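Local coordinates for uncharacterized protein (Bacteroides uniformis, PDB 4IYK) that is of unknown function but probably binds carbohydrate, pairing a transthyretin-like N-terminal beta domain with a C-terminal E-set-like domain, at residues 80-85 with 102-106; 29-34 with 56-62; 39-45 with 72-78. One frame throughout, in Å; residues are numbered along the deposited sequence.

Interaction 1: residues 80-85 with 102-106. With EDO (1,2-ethanediol), chain I.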
loop_
_atom_site.group_PDB
_atom_site.type_symbol
_atom_site.label_atom_id
_atom_site.label_comp_id
_atom_site.label_asym_id
_atom_site.label_seq_id
_atom_site.Cartn_x
_atom_site.Cartn_y
_atom_site.Cartn_z
ATOM N N GLY A 80 7.352 0.891 -7.015
ATOM C CA GLY A 80 6.211 1.014 -6.128
ATOM C C GLY A 80 5.227 -0.108 -6.313
ATOM O O GLY A 80 5.603 -1.217 -6.691
ATOM N N ASN A 81 3.962 0.176 -6.046
ATOM C CA ASN A 81 2.877 -0.794 -6.209
ATOM C C ASN A 81 1.896 -0.332 -7.314
ATOM O O ASN A 81 0.761 -0.818 -7.403
ATOM C CB ASN A 81 2.166 -1.050 -4.876
ATOM C CG ASN A 81 1.402 0.110 -4.296
ATOM O OD1 ASN A 81 1.169 1.148 -4.960
ATOM N ND2 ASN A 81 0.885 -0.110 -3.075
ATOM N N PHE A 82 2.356 0.602 -8.158
ATOM C CA PHE A 82 1.594 1.069 -9.293
ATOM C C PHE A 82 2.549 1.251 -10.450
ATOM O O PHE A 82 3.767 1.332 -10.231
ATOM C CB PHE A 82 0.786 2.345 -8.985
ATOM C CG PHE A 82 1.553 3.538 -8.473
ATOM C CD1 PHE A 82 2.192 4.408 -9.358
ATOM C CD2 PHE A 82 1.549 3.857 -7.120
ATOM C CE1 PHE A 82 2.883 5.523 -8.886
ATOM C CE2 PHE A 82 2.237 4.976 -6.647
ATOM C CZ PHE A 82 2.886 5.811 -7.534
ATOM N N TYR A 83 2.011 1.268 -11.682
ATOM C CA TYR A 83 2.837 1.404 -12.889
ATOM C C TYR A 83 3.630 2.718 -12.866
ATOM O O TYR A 83 3.063 3.784 -12.563
ATOM C CB TYR A 83 2.007 1.282 -14.187
ATOM C CG TYR A 83 1.699 -0.156 -14.549
ATOM C CD1 TYR A 83 0.579 -0.803 -14.027
ATOM C CD2 TYR A 83 2.552 -0.886 -15.368
ATOM C CE1 TYR A 83 0.287 -2.122 -14.365
ATOM C CE2 TYR A 83 2.281 -2.215 -15.694
ATOM C CZ TYR A 83 1.167 -2.840 -15.153
ATOM O OH TYR A 83 0.884 -4.144 -15.472
ATOM N N PRO A 84 4.964 2.607 -13.099
ATOM C CA PRO A 84 5.826 3.794 -13.099
ATOM C C PRO A 84 5.493 4.794 -14.203
ATOM O O PRO A 84 4.982 4.446 -15.267
ATOM C CB PRO A 84 7.226 3.197 -13.334
ATOM C CG PRO A 84 6.982 1.957 -14.093
ATOM C CD PRO A 84 5.746 1.399 -13.430
ATOM N N PHE A 85 5.818 6.045 -13.928
ATOM C CA PHE A 85 5.657 7.180 -14.821
ATOM C C PHE A 85 6.401 8.373 -14.254
ATOM O O PHE A 85 6.817 8.382 -13.086
ATOM C CB PHE A 85 4.159 7.533 -15.076
ATOM C CG PHE A 85 3.374 8.023 -13.875
ATOM C CD1 PHE A 85 2.750 7.124 -13.018
ATOM C CD2 PHE A 85 3.209 9.382 -13.639
ATOM C CE1 PHE A 85 2.017 7.573 -11.922
ATOM C CE2 PHE A 85 2.456 9.831 -12.549
ATOM C CZ PHE A 85 1.876 8.921 -11.690
ATOM N N LYS A 102 -2.641 10.428 -10.167
ATOM C CA LYS A 102 -3.530 9.378 -10.700
ATOM C C LYS A 102 -2.669 8.219 -11.212
ATOM O O LYS A 102 -1.782 8.422 -12.037
ATOM C CB LYS A 102 -4.433 9.929 -11.823
ATOM C CG LYS A 102 -5.147 11.242 -11.481
ATOM C CD LYS A 102 -6.509 11.047 -10.845
ATOM C CE LYS A 102 -7.310 12.337 -10.815
ATOM N NZ LYS A 102 -7.785 12.754 -12.170
ATOM N N VAL A 103 -2.894 7.012 -10.687
ATOM C CA VAL A 103 -2.029 5.860 -10.970
ATOM C C VAL A 103 -2.839 4.604 -11.335
ATOM O O VAL A 103 -4.055 4.550 -11.127
ATOM C CB VAL A 103 -1.104 5.591 -9.727
ATOM C CG1 VAL A 103 -0.436 6.870 -9.218
ATOM C CG2 VAL A 103 -1.845 4.881 -8.583
ATOM N N ILE A 104 -2.142 3.596 -11.859
ATOM C CA ILE A 104 -2.706 2.286 -12.180
ATOM C C ILE A 104 -2.061 1.320 -11.206
ATOM O O ILE A 104 -0.886 0.981 -11.422
ATOM C CB ILE A 104 -2.497 1.839 -13.676
ATOM C CG1 ILE A 104 -3.174 2.807 -14.665
ATOM C CG2 ILE A 104 -2.969 0.372 -13.894
ATOM C CD1 ILE A 104 -2.665 2.676 -16.142
ATOM N N PRO A 105 -2.771 0.893 -10.114
ATOM C CA PRO A 105 -2.164 -0.091 -9.197
ATOM C C PRO A 105 -1.981 -1.419 -9.914
ATOM O O PRO A 105 -2.717 -1.686 -10.874
ATOM C CB PRO A 105 -3.189 -0.210 -8.062
ATOM C CG PRO A 105 -4.487 0.160 -8.667
ATOM C CD PRO A 105 -4.186 1.165 -9.768
ATOM N N TYR A 106 -1.020 -2.249 -9.490
ATOM C CA TYR A 106 -0.871 -3.554 -10.141
ATOM C C TYR A 106 -2.079 -4.427 -9.829
ATOM O O TYR A 106 -2.588 -5.130 -10.692
ATOM C CB TYR A 106 0.437 -4.237 -9.693
ATOM C CG TYR A 106 1.677 -3.438 -10.029
ATOM C CD1 TYR A 106 1.898 -2.969 -11.326
ATOM C CD2 TYR A 106 2.638 -3.161 -9.061
ATOM C CE1 TYR A 106 3.026 -2.219 -11.641
ATOM C CE2 TYR A 106 3.774 -2.412 -9.363
ATOM C CZ TYR A 106 3.963 -1.942 -10.659
ATOM O OH TYR A 106 5.072 -1.201 -10.982
HETATM C C1 EDO I . -0.572 11.487 -13.989
HETATM O O1 EDO I . -1.165 10.207 -14.210
HETATM C C2 EDO I . -0.806 11.944 -12.521
HETATM O O2 EDO I . -0.146 13.167 -12.318
HETATM O O HOH W 1 0.461 4.322 -12.806
#
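Y106, Y83 and F82 lose the most surface here, 115, 75 and 65 Å²: the two tyrosines stack on each other, while F82 packs on V103. Y106 turns an edge to the face of the Y83 ring in a T-shaped stack, centroids 4.9 Å apart and planes at 71°; its other neighbours are mostly backbone, F82 C over its face and G80 O at its edge, with P84 CD 3.6 Å from Y106 OH. F82 takes V103 over its ring, V103 CG1 3.6 Å from the centroid and 15° off the normal, a CH-pi contact. The loop and the chain leaving strand 95-103 are held by Y83 N to I104 O (2.9 Å) and Y106 N to N81 O (3.1 Å), flanking the single bridge F82–P105. Water 1 links the segments, donating to Y83 O (2.7 Å) and accepting from I104 N (2.9 Å). Y83 OH bonds E133. P105 fits because this bridge takes its bonds from the flanking residues and needs no amide hydrogen at 105.

Interaction 2: residues 29-34 with 56-62; sequences LVGSDM and YITNTGE
A type I beta turn, T58 to G61, is cradled by the irregular loop 29-34 in the transthyretin-like N-terminal domain; neither segment is regular strand across the contact. G31 lies opposite G61 (CA–CA 4.6 Å), D33 opposite N59 (5.0 Å) and M34, a selenomethionine, opposite T58 (5.1 Å), so the chains run antiparallel. G61 N to T58 O (3.0 Å) closes the turn; T58 N to E62 O (2.9 Å) closes its base, at an acceptor that T58 OG1 also reaches at 2.6 Å. T60 OG1 gives to E62 OE1 (2.9 Å). G61 has phi/psi of 106/2°, and a CB there would clash with V30 O, which lies 3.3 Å from G61 CA.

N59 satisfies the facing loop twice: its O accepts from S32 N (3.1 Å) and, with chi1 m, its OD1 accepts from M34 N (2.7 Å). S32 O, 3.4 Å from N59 O, is a second acceptor and bonds R200 instead; G31 O takes N81 ND2, S32 OG pairs with N38 N, and D33 OD2 with Y217 OH across to the C-terminal half. M34 extends all-trans, its CE 3.9 Å from Y56 CB. Two waters bridge the segments: water 3 donates to M34 O and accepts from I57 N, both at 2.8 Å, while water 2 donates to D33 OD1 at 2.7 Å and accepts from N59 ND2 at 3.0 Å.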
loop_
_atom_site.group_PDB
_atom_site.type_symbol
_atom_site.label_atom_id
_atom_site.label_comp_id
_atom_site.label_asym_id
_atom_site.label_seq_id
_atom_site.Cartn_x
_atom_site.Cartn_y
_atom_site.Cartn_z
ATOM N N LEU A 29 -8.128 6.161 -2.648
ATOM C CA LEU A 29 -6.738 6.279 -2.192
ATOM C C LEU A 29 -5.998 4.974 -2.478
ATOM O O LEU A 29 -6.584 3.895 -2.309
ATOM C CB LEU A 29 -6.694 6.566 -0.673
ATOM C CG LEU A 29 -6.906 8.006 -0.234
ATOM C CD1 LEU A 29 -7.278 8.079 1.265
ATOM C CD2 LEU A 29 -5.666 8.850 -0.533
ATOM N N VAL A 30 -4.734 5.058 -2.912
ATOM C CA VAL A 30 -3.886 3.873 -3.125
ATOM C C VAL A 30 -2.878 3.842 -1.966
ATOM O O VAL A 30 -2.015 4.728 -1.862
ATOM C CB VAL A 30 -3.221 3.848 -4.537
ATOM C CG1 VAL A 30 -2.262 2.648 -4.699
ATOM C CG2 VAL A 30 -4.289 3.839 -5.630
ATOM N N GLY A 31 -3.054 2.873 -1.070
ATOM C CA GLY A 31 -2.208 2.730 0.106
ATOM C C GLY A 31 -0.957 1.912 -0.136
ATOM O O GLY A 31 -0.921 1.059 -1.025
ATOM N N SER A 32 0.082 2.172 0.663
ATOM C CA SER A 32 1.369 1.486 0.586
ATOM C C SER A 32 2.002 1.480 1.981
ATOM O O SER A 32 1.276 1.579 2.970
ATOM C CB SER A 32 2.269 2.177 -0.447
ATOM O OG SER A 32 3.484 1.476 -0.648
ATOM N N ASP A 33 3.327 1.313 2.071
ATOM C CA ASP A 33 4.061 1.406 3.329
ATOM C C ASP A 33 4.887 2.674 3.237
ATOM O O ASP A 33 5.502 2.875 2.195
ATOM C CB ASP A 33 4.961 0.168 3.566
ATOM C CG ASP A 33 4.210 -1.132 3.689
ATOM O OD1 ASP A 33 3.813 -1.478 4.824
ATOM O OD2 ASP A 33 4.107 -1.855 2.672
HETATM N N MSE A 34 4.902 3.545 4.275
HETATM C CA MSE A 34 5.693 4.800 4.215
HETATM C C MSE A 34 7.173 4.513 3.951
HETATM O O MSE A 34 7.814 5.186 3.138
HETATM C CB MSE A 34 5.547 5.649 5.501
HETATM C CG MSE A 34 5.947 7.090 5.257
HETATM SE SE MSE A 34 5.239 8.299 6.588
HETATM C CE MSE A 34 5.480 9.936 5.625
ATOM N N TYR A 56 8.080 11.440 1.057
ATOM C CA TYR A 56 7.484 10.233 1.613
ATOM C C TYR A 56 5.953 10.382 1.802
ATOM O O TYR A 56 5.408 11.492 1.895
ATOM C CB TYR A 56 8.217 9.813 2.889
ATOM C CG TYR A 56 9.660 9.455 2.571
ATOM C CD1 TYR A 56 10.654 10.430 2.556
ATOM C CD2 TYR A 56 10.018 8.153 2.221
ATOM C CE1 TYR A 56 11.968 10.123 2.196
ATOM C CE2 TYR A 56 11.334 7.834 1.866
ATOM C CZ TYR A 56 12.305 8.825 1.855
ATOM O OH TYR A 56 13.604 8.533 1.512
ATOM N N ILE A 57 5.265 9.250 1.711
ATOM C CA ILE A 57 3.793 9.201 1.654
ATOM C C ILE A 57 3.293 8.368 2.820
ATOM O O ILE A 57 3.765 7.251 3.003
ATOM C CB ILE A 57 3.333 8.601 0.271
ATOM C CG1 ILE A 57 4.076 9.213 -0.943
ATOM C CG2 ILE A 57 1.806 8.669 0.073
ATOM C CD1 ILE A 57 4.087 8.301 -2.285
ATOM N N THR A 58 2.338 8.884 3.598
ATOM C CA THR A 58 1.763 8.089 4.698
ATOM C C THR A 58 1.081 6.846 4.095
ATOM O O THR A 58 0.732 6.846 2.909
ATOM C CB THR A 58 0.804 8.909 5.573
ATOM O OG1 THR A 58 -0.412 9.191 4.839
ATOM C CG2 THR A 58 1.458 10.173 6.139
ATOM N N ASN A 59 0.888 5.807 4.911
ATOM C CA ASN A 59 0.334 4.519 4.482
ATOM C C ASN A 59 -1.025 4.608 3.762
ATOM O O ASN A 59 -1.296 3.759 2.934
ATOM C CB ASN A 59 0.216 3.583 5.693
ATOM C CG ASN A 59 1.558 2.992 6.034
ATOM O OD1 ASN A 59 2.596 3.580 5.763
ATOM N ND2 ASN A 59 1.579 1.843 6.642
ATOM N N THR A 60 -1.866 5.600 4.082
ATOM C CA THR A 60 -3.199 5.724 3.457
ATOM C C THR A 60 -3.111 6.162 1.969
ATOM O O THR A 60 -4.083 5.987 1.224
ATOM C CB THR A 60 -4.043 6.743 4.215
ATOM O OG1 THR A 60 -3.378 8.003 4.099
ATOM C CG2 THR A 60 -4.275 6.373 5.703
ATOM N N GLY A 61 -1.974 6.750 1.586
ATOM C CA GLY A 61 -1.737 7.302 0.255
ATOM C C GLY A 61 -1.763 8.825 0.265
ATOM O O GLY A 61 -1.584 9.461 -0.765
ATOM N N GLU A 62 -1.944 9.433 1.444
ATOM C CA GLU A 62 -1.885 10.890 1.584
ATOM C C GLU A 62 -0.459 11.312 1.920
ATOM O O GLU A 62 0.197 10.671 2.742
ATOM C CB GLU A 62 -2.858 11.367 2.675
ATOM C CG GLU A 62 -4.304 11.276 2.226
ATOM C CD GLU A 62 -5.330 11.138 3.332
ATOM O OE1 GLU A 62 -5.130 10.296 4.239
ATOM O OE2 GLU A 62 -6.372 11.827 3.246
HETATM O O HOH W 2 4.099 0.260 6.903
HETATM O O HOH W 3 6.775 6.940 1.193
#

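Interaction 3: residues 39-45 with 72-78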
loop_
_atom_site.group_PDB
_atom_site.type_symbol
_atom_site.label_atom_id
_atom_site.label_comp_id
_atom_site.label_asym_id
_atom_site.label_seq_id
_atom_site.Cartn_x
_atom_site.Cartn_y
_atom_site.Cartn_z
ATOM N N ALA A 39 6.994 6.083 -3.150
ATOM C CA ALA A 39 7.729 7.303 -2.849
ATOM C C ALA A 39 7.671 8.260 -4.031
ATOM O O ALA A 39 7.552 7.824 -5.170
ATOM C CB ALA A 39 9.194 6.973 -2.515
ATOM N N ILE A 40 7.747 9.553 -3.744
ATOM C CA ILE A 40 7.793 10.610 -4.735
ATOM C C ILE A 40 9.260 11.017 -4.905
ATOM O O ILE A 40 9.825 11.592 -3.976
ATOM C CB ILE A 40 6.894 11.828 -4.333
ATOM C CG1 ILE A 40 5.436 11.414 -4.027
ATOM C CG2 ILE A 40 6.983 12.936 -5.403
ATOM C CD1 ILE A 40 4.629 12.506 -3.398
ATOM N N LYS A 41 9.879 10.710 -6.063
ATOM C CA LYS A 41 11.262 11.121 -6.323
ATOM C C LYS A 41 11.219 12.403 -7.144
ATOM O O LYS A 41 10.538 12.456 -8.167
ATOM C CB LYS A 41 12.098 10.020 -7.020
ATOM C CG LYS A 41 12.382 8.820 -6.128
ATOM C CD LYS A 41 13.251 7.766 -6.802
ATOM C CE LYS A 41 13.450 6.581 -5.884
ATOM N NZ LYS A 41 14.643 5.772 -6.252
ATOM N N VAL A 42 11.875 13.455 -6.663
ATOM C CA VAL A 42 11.853 14.736 -7.365
ATOM C C VAL A 42 13.275 15.187 -7.694
ATOM O O VAL A 42 14.231 14.825 -7.005
ATOM C CB VAL A 42 11.062 15.855 -6.616
ATOM C CG1 VAL A 42 9.602 15.459 -6.383
ATOM C CG2 VAL A 42 11.729 16.230 -5.297
ATOM N N ARG A 43 13.385 15.981 -8.752
ATOM C CA ARG A 43 14.625 16.586 -9.208
ATOM C C ARG A 43 14.339 18.032 -9.577
ATOM O O ARG A 43 13.559 18.287 -10.498
ATOM C CB ARG A 43 15.222 15.802 -10.390
ATOM C CG ARG A 43 16.584 16.325 -10.867
ATOM C CD ARG A 43 17.169 15.477 -11.986
ATOM N NE ARG A 43 17.565 14.142 -11.527
ATOM C CZ ARG A 43 17.989 13.166 -12.326
ATOM N NH1 ARG A 43 18.076 13.360 -13.638
ATOM N NH2 ARG A 43 18.329 11.988 -11.818
ATOM N N GLU A 44 14.953 18.975 -8.836
ATOM C CA GLU A 44 14.841 20.413 -9.095
ATOM C C GLU A 44 15.562 20.735 -10.405
ATOM O O GLU A 44 16.644 20.190 -10.660
ATOM C CB GLU A 44 15.421 21.243 -7.920
ATOM C CG GLU A 44 15.071 22.729 -7.960
ATOM C CD GLU A 44 15.705 23.641 -6.921
ATOM O OE1 GLU A 44 15.969 23.178 -5.786
ATOM O OE2 GLU A 44 15.904 24.839 -7.233
ATOM N N HIS A 45 14.954 21.590 -11.241
ATOM C CA HIS A 45 15.534 22.011 -12.520
ATOM C C HIS A 45 16.820 22.821 -12.284
ATOM O O HIS A 45 16.961 23.456 -11.233
ATOM C CB HIS A 45 14.512 22.816 -13.342
ATOM C CG HIS A 45 13.496 21.975 -14.057
ATOM N ND1 HIS A 45 12.730 22.495 -15.086
ATOM C CD2 HIS A 45 13.151 20.678 -13.871
ATOM C CE1 HIS A 45 11.946 21.508 -15.487
ATOM N NE2 HIS A 45 12.166 20.395 -14.790
ATOM N N THR A 72 10.685 24.597 -10.024
ATOM C CA THR A 72 10.126 23.697 -11.039
ATOM C C THR A 72 10.895 22.374 -10.937
ATOM O O THR A 72 12.124 22.381 -10.836
ATOM C CB THR A 72 10.181 24.338 -12.426
ATOM O OG1 THR A 72 9.448 25.560 -12.370
ATOM C CG2 THR A 72 9.590 23.441 -13.508
ATOM N N TYR A 73 10.167 21.247 -10.933
ATOM C CA TYR A 73 10.746 19.917 -10.751
ATOM C C TYR A 73 10.356 18.905 -11.823
ATOM O O TYR A 73 9.361 19.065 -12.522
ATOM C CB TYR A 73 10.255 19.335 -9.395
ATOM C CG TYR A 73 10.674 20.101 -8.161
ATOM C CD1 TYR A 73 9.935 21.190 -7.708
ATOM C CD2 TYR A 73 11.765 19.694 -7.403
ATOM C CE1 TYR A 73 10.310 21.893 -6.562
ATOM C CE2 TYR A 73 12.149 20.384 -6.252
ATOM C CZ TYR A 73 11.415 21.483 -5.832
ATOM O OH TYR A 73 11.794 22.173 -4.706
ATOM N N ASP A 74 11.101 17.808 -11.856
ATOM C CA ASP A 74 10.779 16.593 -12.581
ATOM C C ASP A 74 10.421 15.572 -11.524
ATOM O O ASP A 74 11.230 15.350 -10.620
ATOM C CB ASP A 74 11.947 16.120 -13.448
ATOM C CG ASP A 74 12.265 17.054 -14.594
ATOM O OD1 ASP A 74 11.307 17.560 -15.234
ATOM O OD2 ASP A 74 13.467 17.293 -14.843
ATOM N N VAL A 75 9.215 14.994 -11.585
ATOM C CA VAL A 75 8.755 14.002 -10.587
ATOM C C VAL A 75 8.865 12.619 -11.215
ATOM O O VAL A 75 8.560 12.455 -12.394
ATOM C CB VAL A 75 7.322 14.300 -10.049
ATOM C CG1 VAL A 75 6.840 13.227 -9.074
ATOM C CG2 VAL A 75 7.243 15.674 -9.401
ATOM N N ARG A 76 9.293 11.631 -10.432
ATOM C CA ARG A 76 9.470 10.267 -10.902
ATOM C C ARG A 76 8.909 9.246 -9.908
ATOM O O ARG A 76 9.211 9.312 -8.714
ATOM C CB ARG A 76 10.968 10.026 -11.120
ATOM C CG ARG A 76 11.330 8.728 -11.795
ATOM C CD ARG A 76 12.832 8.648 -11.996
ATOM N NE ARG A 76 13.294 9.519 -13.081
ATOM C CZ ARG A 76 13.392 9.140 -14.352
ATOM N NH1 ARG A 76 13.051 7.908 -14.712
ATOM N NH2 ARG A 76 13.835 9.990 -15.274
ATOM N N PHE A 77 8.138 8.272 -10.413
ATOM C CA PHE A 77 7.627 7.145 -9.633
ATOM C C PHE A 77 8.232 5.871 -10.158
ATOM O O PHE A 77 8.162 5.613 -11.361
ATOM C CB PHE A 77 6.106 7.056 -9.689
ATOM C CG PHE A 77 5.412 8.199 -9.008
ATOM C CD1 PHE A 77 5.259 8.215 -7.619
ATOM C CD2 PHE A 77 4.928 9.271 -9.740
ATOM C CE1 PHE A 77 4.622 9.279 -6.986
ATOM C CE2 PHE A 77 4.291 10.335 -9.101
ATOM C CZ PHE A 77 4.142 10.332 -7.731
ATOM N N GLU A 78 8.868 5.098 -9.273
ATOM C CA GLU A 78 9.492 3.819 -9.601
ATOM C C GLU A 78 9.499 2.896 -8.385
ATOM O O GLU A 78 9.440 3.376 -7.255
ATOM C CB GLU A 78 10.919 4.003 -10.134
ATOM C CG GLU A 78 11.858 4.814 -9.248
ATOM C CD GLU A 78 13.263 5.027 -9.791
ATOM O OE1 GLU A 78 13.454 4.978 -11.029
ATOM O OE2 GLU A 78 14.171 5.278 -8.968
HETATM O O HOH W 4 7.042 4.541 -5.960
HETATM O O HOH W 5 9.474 6.708 -6.630
#
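Strands 40-44 and 72-77 run antiparallel, their axes 4.5 Å apart at closest and 151° between directions. K41–R76 and R43–D74 are the hydrogen-bonded pairs, with R76 N to K41 O at 2.7 Å and D74 N to R43 O at 2.8 Å; V42–V75 and E44–Y73 are the non-hydrogen-bonded pairs between and beyond them.

Shape sorts the two faces. On the face of V42, V75, E44 and Y73, the V42 and V75 side chains meet at CG1–CG2, 3.8 Å, and the Y73 ring leans against V42 and the backbone at E44, its CD2 4.0 Å from V42 CB and 3.6 Å from E44 N. I40 fills the next hollow, its CG2 3.7 Å from V75 CG1 and its CG1 3.7 Å from F77 CE1, and F101 of strand 95-103 packs against I40, V75 and F77.

The other face is polar and charged. K41, chi1 m and trans beyond it, reaches a salt bridge, NZ to E78 OE2 at 2.8 Å. H45 lays its ring over the T72 methyl, CG2 3.9 Å from the centroid, and its NE2 donates to D74 OD1 at 3.0 Å. The long arms of R43 and R76 lead away to D52 and E86. A largely apolar face, with E44 at its exposed end, backed by a charged one is what a beta sandwich sheet presents, here the four-stranded antiparallel sheet of the transthyretin-like domain.

All three contacts belong to the N-terminal domain, and each is only partly buried. Interaction 3 is the regular one, a ladder 20 Å from the chain centre with one mainly apolar and one charged face; interactions 1 and 2 join mainly irregular segments nearer that centre, at 11 and 6 Å. Interaction 1 combines two isolated backbone bonds with aromatic packing, interaction 2 uses N59's backbone and side-chain oxygens, and waters bridge all three. Strand 67-77 leads from interaction 3 to interaction 1, where F85 O lies 3.0 Å from F77 N. I57 CD1 of interaction 2 touches I40 CG1 at 3.8 Å, and N81 ND2 reaches G31 O at 3.0 Å, tying interaction 1 to interaction 2.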